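Local coordinates for factor essential for expression of methicillin resistance (Staphylococcus aureus, PDB 1LRZ), which catalyses the addition of glycines 2 and 3 of the pentaglycine bridge of staphylococcal peptidoglycan, with glycyl-tRNA(Gly) as the donor, at residues E200-M208 / E310-F318. Sequence-based numbering, arbitrary orientation.
Sequences ELPIFRSFM and ELPISAGFF
Helix 201-207 lies across strand 310-318 at 103°, the axes 7.9 Å apart, and Phe-204 and Ala-315 bring the backbones closest, 5.8 Å between their CA atoms. Two phenylalanines one turn apart carry the apolar packing. Phe-207 lies over the strand at the classic beta bulge where Ile-313 and Ser-314 both face Ala-241: Ala-315 N sits over the centre of one ring face, Pro-312 C meets the edge, and Phe-207 CE2 comes 3.4 Å from Ile-313 C. Ala-315 CB fits between the two rings, 3.8 Å from Phe-207 CD1 and 3.9 Å from Phe-204 CD1. Phe-204, its CG anti to the backbone N (chi1 161°), reaches along the strand until CZ lies 3.7 Å from Phe-317 CB; the rings meet obliquely, planes at 39°. At the other end Ile-203 CG2 packs on Pro-312 CB. Nearby, Glu-200 and Glu-310 both form salt bridges to Arg-194, whose positive charge probably offsets their repulsion. The short helix packs on one face of a mixed sheet, probably of a GNAT-like domain as in FemABX relatives, at strand 310-320, which runs between strands 236-244 and 325-332 and follows the helical arm 245-272/277-307; Tyr-225 of helix 222-232 closes the Phe-204/Phe-317 end edge-to-face, while helix 341-355 packs behind Ser-314.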
ATOM      1  N   GLU A 200     -13.528  -9.195  12.495  1.00 35.06           N
ATOM      2  CA  GLU A 200     -12.559  -8.520  13.360  1.00 35.67           C
ATOM      3  C   GLU A 200     -12.126  -7.186  12.776  1.00 33.88           C
ATOM      4  O   GLU A 200     -11.196  -6.548  13.279  1.00 31.35           O
ATOM      5  CB  GLU A 200     -11.327  -9.390  13.577  1.00 36.78           C
ATOM      6  CG  GLU A 200     -11.648 -10.794  14.023  1.00 42.19           C
ATOM      7  CD  GLU A 200     -10.415 -11.545  14.455  1.00 42.80           C
ATOM      8  OE1 GLU A 200      -9.986 -11.355  15.612  1.00 45.59           O
ATOM      9  OE2 GLU A 200      -9.869 -12.312  13.635  1.00 48.32           O
ATOM     10  N   LEU A 201     -12.807  -6.765  11.715  1.00 33.15           N
ATOM     11  CA  LEU A 201     -12.485  -5.507  11.061  1.00 34.92           C
ATOM     12  C   LEU A 201     -12.460  -4.339  12.053  1.00 35.16           C
ATOM     13  O   LEU A 201     -11.697  -3.390  11.879  1.00 38.02           O
ATOM     14  CB  LEU A 201     -13.472  -5.240   9.920  1.00 35.10           C
ATOM     15  CG  LEU A 201     -13.049  -4.208   8.867  1.00 38.48           C
ATOM     16  CD1 LEU A 201     -11.623  -4.475   8.392  1.00 34.74           C
ATOM     17  CD2 LEU A 201     -14.025  -4.264   7.704  1.00 37.34           C
ATOM     18  N   PRO A 202     -13.292  -4.390  13.108  1.00 35.01           N
ATOM     19  CA  PRO A 202     -13.258  -3.273  14.061  1.00 35.15           C
ATOM     20  C   PRO A 202     -11.914  -3.107  14.787  1.00 34.11           C
ATOM     21  O   PRO A 202     -11.590  -2.005  15.246  1.00 32.67           O
ATOM     22  CB  PRO A 202     -14.422  -3.578  15.012  1.00 36.02           C
ATOM     23  CG  PRO A 202     -14.639  -5.068  14.859  1.00 39.77           C
ATOM     24  CD  PRO A 202     -14.433  -5.282  13.382  1.00 34.25           C
ATOM     25  N   ILE A 203     -11.140  -4.190  14.898  1.00 31.19           N
ATOM     26  CA  ILE A 203      -9.826  -4.103  15.531  1.00 29.51           C
ATOM     27  C   ILE A 203      -8.979  -3.181  14.659  1.00 30.15           C
ATOM     28  O   ILE A 203      -8.296  -2.288  15.160  1.00 30.29           O
ATOM     29  CB  ILE A 203      -9.104  -5.472  15.608  1.00 30.76           C
ATOM     30  CG1 ILE A 203      -9.885  -6.440  16.496  1.00 33.42           C
ATOM     31  CG2 ILE A 203      -7.690  -5.278  16.158  1.00 29.92           C
ATOM     32  CD1 ILE A 203      -9.197  -7.784  16.675  1.00 31.11           C
ATOM     33  N   PHE A 204      -9.023  -3.407  13.347  1.00 29.21           N
ATOM     34  CA  PHE A 204      -8.273  -2.583  12.398  1.00 28.85           C
ATOM     35  C   PHE A 204      -8.776  -1.146  12.489  1.00 28.83           C
ATOM     36  O   PHE A 204      -7.993  -0.195  12.513  1.00 28.09           O
ATOM     37  CB  PHE A 204      -8.473  -3.096  10.965  1.00 29.59           C
ATOM     38  CG  PHE A 204      -8.122  -2.085   9.908  1.00 30.70           C
ATOM     39  CD1 PHE A 204      -6.789  -1.785   9.625  1.00 28.70           C
ATOM     40  CD2 PHE A 204      -9.130  -1.396   9.227  1.00 28.90           C
ATOM     41  CE1 PHE A 204      -6.460  -0.805   8.681  1.00 29.37           C
ATOM     42  CE2 PHE A 204      -8.817  -0.414   8.279  1.00 28.90           C
ATOM     43  CZ  PHE A 204      -7.477  -0.116   8.003  1.00 29.40           C
ATOM     44  N   ARG A 205     -10.095  -1.006  12.539  1.00 29.86           N
ATOM     45  CA  ARG A 205     -10.743   0.297  12.624  1.00 36.34           C
ATOM     46  C   ARG A 205     -10.309   1.098  13.845  1.00 36.69           C
ATOM     47  O   ARG A 205     -10.248   2.327  13.794  1.00 36.86           O
ATOM     48  CB  ARG A 205     -12.259   0.114  12.648  1.00 38.43           C
ATOM     49  CG  ARG A 205     -12.817  -0.524  11.385  1.00 48.31           C
ATOM     50  CD  ARG A 205     -13.606   0.485  10.570  1.00 54.80           C
ATOM     51  NE  ARG A 205     -12.822   1.675  10.269  1.00 59.92           N
ATOM     52  CZ  ARG A 205     -13.330   2.801   9.774  1.00 63.04           C
ATOM     53  NH1 ARG A 205     -14.626   2.901   9.529  1.00 64.33           N
ATOM     54  NH2 ARG A 205     -12.540   3.827   9.486  1.00 64.89           N
ATOM     55  N   SER A 206     -10.002   0.406  14.936  1.00 36.58           N
ATOM     56  CA  SER A 206      -9.583   1.087  16.157  1.00 39.57           C
ATOM     57  C   SER A 206      -8.295   1.883  15.948  1.00 41.50           C
ATOM     58  O   SER A 206      -8.064   2.876  16.635  1.00 42.75           O
ATOM     59  CB  SER A 206      -9.371   0.082  17.291  1.00 40.20           C
ATOM     60  OG  SER A 206      -8.165  -0.643  17.098  1.00 43.00           O
ATOM     61  N   PHE A 207      -7.460   1.455  15.001  1.00 41.28           N
ATOM     62  CA  PHE A 207      -6.200   2.153  14.731  1.00 40.48           C
ATOM     63  C   PHE A 207      -6.351   3.372  13.830  1.00 41.78           C
ATOM     64  O   PHE A 207      -5.459   4.214  13.773  1.00 42.34           O
ATOM     65  CB  PHE A 207      -5.176   1.215  14.091  1.00 36.90           C
ATOM     66  CG  PHE A 207      -4.725   0.109  14.984  1.00 33.16           C
ATOM     67  CD1 PHE A 207      -5.325  -1.141  14.914  1.00 30.95           C
ATOM     68  CD2 PHE A 207      -3.727   0.325  15.930  1.00 33.22           C
ATOM     69  CE1 PHE A 207      -4.927  -2.167  15.767  1.00 29.39           C
ATOM     70  CE2 PHE A 207      -3.324  -0.698  16.789  1.00 31.60           C
ATOM     71  CZ  PHE A 207      -3.931  -1.945  16.712  1.00 27.90           C
ATOM     72  N   MET A 208      -7.466   3.456  13.116  1.00 43.09           N
ATOM     73  CA  MET A 208      -7.707   4.578  12.214  1.00 45.35           C
ATOM     74  C   MET A 208      -8.494   5.666  12.941  1.00 48.51           C
ATOM     75  O   MET A 208      -8.319   6.856  12.678  1.00 51.20           O
ATOM     76  CB  MET A 208      -8.485   4.113  10.976  1.00 43.20           C
ATOM     77  CG  MET A 208      -7.861   2.936  10.226  1.00 40.00           C
ATOM     78  SD  MET A 208      -6.137   3.186   9.759  1.00 32.95           S
ATOM     79  CE  MET A 208      -6.327   4.279   8.378  1.00 41.32           C
ATOM     80  N   GLU A 310      -4.705 -10.646  24.387  1.00 28.41           N
ATOM     81  CA  GLU A 310      -4.206 -10.189  23.090  1.00 31.55           C
ATOM     82  C   GLU A 310      -4.142  -8.677  23.016  1.00 30.27           C
ATOM     83  O   GLU A 310      -5.156  -7.994  23.154  1.00 32.46           O
ATOM     84  CB  GLU A 310      -5.052 -10.674  21.904  1.00 30.71           C
ATOM     85  CG  GLU A 310      -4.376 -10.265  20.574  1.00 32.07           C
ATOM     86  CD  GLU A 310      -5.154 -10.621  19.314  1.00 29.22           C
ATOM     87  OE1 GLU A 310      -6.138  -9.919  18.979  1.00 33.65           O
ATOM     88  OE2 GLU A 310      -4.767 -11.600  18.649  1.00 28.61           O
ATOM     89  N   LEU A 311      -2.940  -8.158  22.800  1.00 29.76           N
ATOM     90  CA  LEU A 311      -2.760  -6.723  22.681  1.00 28.08           C
ATOM     91  C   LEU A 311      -2.465  -6.372  21.226  1.00 27.46           C
ATOM     92  O   LEU A 311      -1.386  -6.679  20.704  1.00 24.91           O
ATOM     93  CB  LEU A 311      -1.605  -6.235  23.560  1.00 28.84           C
ATOM     94  CG  LEU A 311      -1.422  -4.713  23.501  1.00 32.23           C
ATOM     95  CD1 LEU A 311      -2.663  -4.041  24.070  1.00 31.46           C
ATOM     96  CD2 LEU A 311      -0.180  -4.286  24.273  1.00 32.76           C
ATOM     97  N   PRO A 312      -3.437  -5.757  20.538  1.00 27.71           N
ATOM     98  CA  PRO A 312      -3.226  -5.375  19.138  1.00 24.96           C
ATOM     99  C   PRO A 312      -2.374  -4.119  19.181  1.00 25.86           C
ATOM    100  O   PRO A 312      -2.670  -3.214  19.963  1.00 25.36           O
ATOM    101  CB  PRO A 312      -4.640  -5.113  18.632  1.00 22.94           C
ATOM    102  CG  PRO A 312      -5.333  -4.577  19.853  1.00 29.49           C
ATOM    103  CD  PRO A 312      -4.824  -5.482  20.963  1.00 28.99           C
ATOM    104  N   ILE A 313      -1.319  -4.051  18.370  1.00 20.84           N
ATOM    105  CA  ILE A 313      -0.460  -2.869  18.406  1.00 22.03           C
ATOM    106  C   ILE A 313      -0.283  -2.096  17.095  1.00 21.78           C
ATOM    107  O   ILE A 313       0.140  -0.939  17.109  1.00 20.39           O
ATOM    108  CB  ILE A 313       0.914  -3.234  18.972  1.00 21.88           C
ATOM    109  CG1 ILE A 313       1.566  -4.319  18.116  1.00 19.69           C
ATOM    110  CG2 ILE A 313       0.747  -3.736  20.417  1.00 22.29           C
ATOM    111  CD1 ILE A 313       3.029  -4.551  18.462  1.00 19.42           C
ATOM    112  N   SER A 314      -0.608  -2.725  15.969  1.00 20.12           N
ATOM    113  CA  SER A 314      -0.490  -2.060  14.672  1.00 19.01           C
ATOM    114  C   SER A 314      -1.256  -2.884  13.641  1.00 20.12           C
ATOM    115  O   SER A 314      -1.367  -4.104  13.769  1.00 17.21           O
ATOM    116  CB  SER A 314       0.993  -1.946  14.273  1.00 20.75           C
ATOM    117  OG  SER A 314       1.175  -1.118  13.131  1.00 24.07           O
ATOM    118  N   ALA A 315      -1.800  -2.220  12.626  1.00 19.85           N
ATOM    119  CA  ALA A 315      -2.539  -2.927  11.586  1.00 18.19           C
ATOM    120  C   ALA A 315      -2.463  -2.169  10.273  1.00 18.31           C
ATOM    121  O   ALA A 315      -2.202  -0.957  10.251  1.00 15.33           O
ATOM    122  CB  ALA A 315      -4.005  -3.110  11.999  1.00 18.43           C
ATOM    123  N   GLY A 316      -2.688  -2.893   9.181  1.00 15.60           N
ATOM    124  CA  GLY A 316      -2.654  -2.289   7.866  1.00 17.15           C
ATOM    125  C   GLY A 316      -3.683  -2.933   6.963  1.00 16.42           C
ATOM    126  O   GLY A 316      -4.094  -4.082   7.178  1.00 15.24           O
ATOM    127  N   PHE A 317      -4.102  -2.183   5.952  1.00 16.66           N
ATOM    128  CA  PHE A 317      -5.081  -2.654   4.974  1.00 15.17           C
ATOM    129  C   PHE A 317      -4.305  -2.700   3.653  1.00 15.35           C
ATOM    130  O   PHE A 317      -3.871  -1.660   3.148  1.00 14.94           O
ATOM    131  CB  PHE A 317      -6.229  -1.656   4.875  1.00 19.32           C
ATOM    132  CG  PHE A 317      -7.495  -2.243   4.341  1.00 21.64           C
ATOM    133  CD1 PHE A 317      -8.336  -2.981   5.169  1.00 21.78           C
ATOM    134  CD2 PHE A 317      -7.863  -2.041   3.018  1.00 22.08           C
ATOM    135  CE1 PHE A 317      -9.530  -3.506   4.687  1.00 21.09           C
ATOM    136  CE2 PHE A 317      -9.059  -2.567   2.528  1.00 24.06           C
ATOM    137  CZ  PHE A 317      -9.891  -3.299   3.371  1.00 18.14           C
ATOM    138  N   PHE A 318      -4.131  -3.896   3.097  1.00 16.69           N
ATOM    139  CA  PHE A 318      -3.345  -4.065   1.882  1.00 15.65           C
ATOM    140  C   PHE A 318      -4.070  -4.640   0.675  1.00 17.89           C
ATOM    141  O   PHE A 318      -4.849  -5.586   0.800  1.00 17.74           O
ATOM    142  CB  PHE A 318      -2.152  -4.985   2.149  1.00 16.79           C
ATOM    143  CG  PHE A 318      -1.074  -4.382   3.007  1.00 17.45           C
ATOM    144  CD1 PHE A 318      -1.240  -4.262   4.383  1.00 14.78           C
ATOM    145  CD2 PHE A 318       0.128  -3.955   2.430  1.00 14.48           C
ATOM    146  CE1 PHE A 318      -0.230  -3.722   5.182  1.00 16.61           C
ATOM    147  CE2 PHE A 318       1.143  -3.414   3.210  1.00 15.59           C
ATOM    148  CZ  PHE A 318       0.965  -3.296   4.598  1.00 17.11           C
TER